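Local coordinates for protein CDP-glucose-4,6-dehydratase (Yersinia pseudotuberculosis, PDB 1RKX) that catalyses the NAD-dependent conversion of CDP-D-glucose to CDP-4-keto-6-deoxy-D-glucose, with loss of water, the NAD being bound in a Rossmann-type domain, at residues C[125-130]-C[186-191]. Residues are numbered along the deposited sequence; the frame is centred on the assembly and turned at random.
Sequences KAVVNI and TAVATV. With NAD (nicotinamide-adenine-dinucleotide), chain G.
Thr186 meets Val127 methyl to methyl, its CG2 3.9 Å from Val127 CG2, the two side chains crossing at a slant. Its hydroxyl OG1 is taken up by the carbonyl oxygen of Val124, just ahead of 125-130. At Ala187 the backbone pairing begins: its N donates to Lys125 O, while its O accepts from Val127 N. Val188 then lies beside Val127 and points the same way, its CG2 4.1 Å from Val127 CB; both valines lie on the same sheet face as Thr190 and Asn129. Ala189 forms the next two bonds: its N donates to Val127 O at 2.9 Å and its O accepts from Asn129 N, the latter almost straight (175° at the hydrogen). Five such bonds, Ala187 and Ala189 each bridging two residues of the partner, together with a 24° angle between strand directions, define a parallel pair with the twist usual in a sheet. These are neighbouring strands in the seven-stranded parallel sheet of the Rossmann-type, extended-SDR fold; helix 156-175 covers the Val188 and Thr190 face, and helix 236-251 lies against Ala187 and Val191 on the other. Thr190 CA comes within 3.2 Å of Asn129 O, a CA-H...O contact, and its OG1 is hydrogen-bonded to Glu165. Val191 N closes the series on Asn129 O. In Val191, CG1 stands anti to the carbonyl carbon (chi1 -68°) and reaches Val128 CG1, 3.7 Å away, while CG2, between the backbone N and the carbonyl carbon, packs 3.5 Å from Ile130 CG1. On the cofactor side, Ile130 CG2 lies 3.5 Å from O4D of the NAD ribose next to the nicotinamide, which brings the C-terminal end of strand 126-130 into the dinucleotide pocket.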
# COMPACT_ATOMS: atom_id res chain seq x y z
N LYS C 125 12.46 -15.04 -28.83
CA LYS C 125 13.09 -15.30 -27.54
C LYS C 125 12.96 -14.14 -26.55
O LYS C 125 12.81 -14.37 -25.34
CB LYS C 125 14.58 -15.62 -27.75
CG LYS C 125 14.86 -16.85 -28.61
CD LYS C 125 15.17 -18.07 -27.76
CE LYS C 125 13.98 -18.46 -26.90
NZ LYS C 125 14.32 -19.41 -25.80
N ALA C 126 13.00 -12.91 -27.05
CA ALA C 126 12.90 -11.74 -26.19
C ALA C 126 12.00 -10.66 -26.76
O ALA C 126 12.11 -10.29 -27.93
CB ALA C 126 14.29 -11.16 -25.92
N VAL C 127 11.10 -10.15 -25.92
CA VAL C 127 10.19 -9.10 -26.33
C VAL C 127 10.32 -7.95 -25.33
O VAL C 127 10.15 -8.13 -24.12
CB VAL C 127 8.72 -9.58 -26.34
CG1 VAL C 127 7.79 -8.44 -26.80
CG2 VAL C 127 8.57 -10.79 -27.26
N VAL C 128 10.63 -6.77 -25.85
CA VAL C 128 10.76 -5.59 -25.01
C VAL C 128 9.72 -4.59 -25.48
O VAL C 128 9.84 -3.98 -26.55
CB VAL C 128 12.16 -4.97 -25.13
CG1 VAL C 128 12.21 -3.65 -24.37
CG2 VAL C 128 13.20 -5.93 -24.57
N ASN C 129 8.68 -4.44 -24.67
CA ASN C 129 7.60 -3.53 -25.00
C ASN C 129 7.77 -2.18 -24.31
O ASN C 129 7.72 -2.09 -23.08
CB ASN C 129 6.26 -4.16 -24.60
CG ASN C 129 5.11 -3.20 -24.74
OD1 ASN C 129 5.17 -2.26 -25.54
ND2 ASN C 129 4.04 -3.44 -23.99
N ILE C 130 7.99 -1.15 -25.11
CA ILE C 130 8.16 0.20 -24.60
C ILE C 130 6.79 0.81 -24.29
O ILE C 130 5.96 0.99 -25.18
CB ILE C 130 8.88 1.12 -25.62
CG1 ILE C 130 10.36 0.78 -25.69
CG2 ILE C 130 8.71 2.58 -25.23
CD1 ILE C 130 10.66 -0.61 -26.20
N THR C 186 9.66 -17.77 -24.81
CA THR C 186 9.56 -16.32 -24.99
C THR C 186 9.59 -15.56 -23.66
O THR C 186 8.77 -15.82 -22.78
CB THR C 186 8.27 -15.94 -25.74
OG1 THR C 186 8.20 -16.69 -26.96
CG2 THR C 186 8.25 -14.45 -26.07
N ALA C 187 10.55 -14.64 -23.52
CA ALA C 187 10.69 -13.84 -22.31
C ALA C 187 10.18 -12.43 -22.65
O ALA C 187 10.80 -11.71 -23.42
CB ALA C 187 12.16 -13.78 -21.88
N VAL C 188 9.05 -12.06 -22.06
CA VAL C 188 8.42 -10.77 -22.33
C VAL C 188 8.53 -9.75 -21.19
O VAL C 188 8.20 -10.05 -20.04
CB VAL C 188 6.92 -10.97 -22.64
CG1 VAL C 188 6.29 -9.64 -23.06
CG2 VAL C 188 6.77 -12.02 -23.74
N ALA C 189 8.97 -8.54 -21.52
CA ALA C 189 9.12 -7.49 -20.53
C ALA C 189 8.62 -6.14 -21.03
O ALA C 189 8.42 -5.94 -22.22
CB ALA C 189 10.59 -7.36 -20.13
N THR C 190 8.39 -5.22 -20.09
CA THR C 190 7.99 -3.87 -20.45
C THR C 190 9.05 -2.94 -19.90
O THR C 190 9.69 -3.25 -18.89
CB THR C 190 6.60 -3.47 -19.87
OG1 THR C 190 6.58 -3.68 -18.45
CG2 THR C 190 5.49 -4.28 -20.54
N VAL C 191 9.27 -1.81 -20.57
CA VAL C 191 10.25 -0.84 -20.12
C VAL C 191 9.58 0.52 -20.01
O VAL C 191 8.84 0.95 -20.89
CB VAL C 191 11.48 -0.79 -21.08
CG1 VAL C 191 12.25 -2.10 -20.98
CG2 VAL C 191 11.05 -0.53 -22.51
PA NAD G . 8.00 9.30 -32.27
O1A NAD G . 6.72 9.96 -32.59
O2A NAD G . 9.24 9.93 -32.81
O5B NAD G . 7.98 7.77 -32.76
C5B NAD G . 6.73 7.05 -32.76
C4B NAD G . 6.77 5.88 -33.76
O4B NAD G . 5.44 5.32 -33.63
C3B NAD G . 6.89 6.34 -35.20
O3B NAD G . 7.93 5.54 -35.81
C2B NAD G . 5.50 6.09 -35.75
O2B NAD G . 5.48 5.86 -37.19
C1B NAD G . 5.05 4.92 -34.92
N9A NAD G . 3.60 4.75 -34.93
C8A NAD G . 2.65 5.54 -34.35
N7A NAD G . 1.41 5.13 -34.56
C5A NAD G . 1.57 3.99 -35.33
C6A NAD G . 0.62 3.10 -35.89
N6A NAD G . -0.68 3.17 -35.77
N1A NAD G . 1.11 2.04 -36.62
C2A NAD G . 2.47 1.94 -36.77
N3A NAD G . 3.43 2.71 -36.30
C4A NAD G . 2.91 3.74 -35.58
O3 NAD G . 8.10 9.14 -30.72
PN NAD G . 9.28 8.52 -29.78
O1N NAD G . 9.72 9.66 -28.96
O2N NAD G . 10.34 7.98 -30.66
O5D NAD G . 8.50 7.47 -28.88
C5D NAD G . 8.89 6.10 -29.00
C4D NAD G . 8.10 5.25 -28.02
O4D NAD G . 8.54 5.70 -26.70
C3D NAD G . 6.58 5.39 -27.98
O3D NAD G . 6.02 4.13 -27.55
C2D NAD G . 6.38 6.47 -26.93
O2D NAD G . 5.05 6.42 -26.39
C1D NAD G . 7.43 6.08 -25.92
N1N NAD G . 7.78 7.18 -25.03
C2N NAD G . 8.59 8.26 -25.42
C3N NAD G . 8.99 9.32 -24.45
C7N NAD G . 9.89 10.39 -24.94
O7N NAD G . 10.23 11.24 -24.11
N7N NAD G . 10.34 10.46 -26.20
C4N NAD G . 8.39 9.30 -23.07
C5N NAD G . 7.52 8.11 -22.82
C6N NAD G . 7.26 7.16 -23.70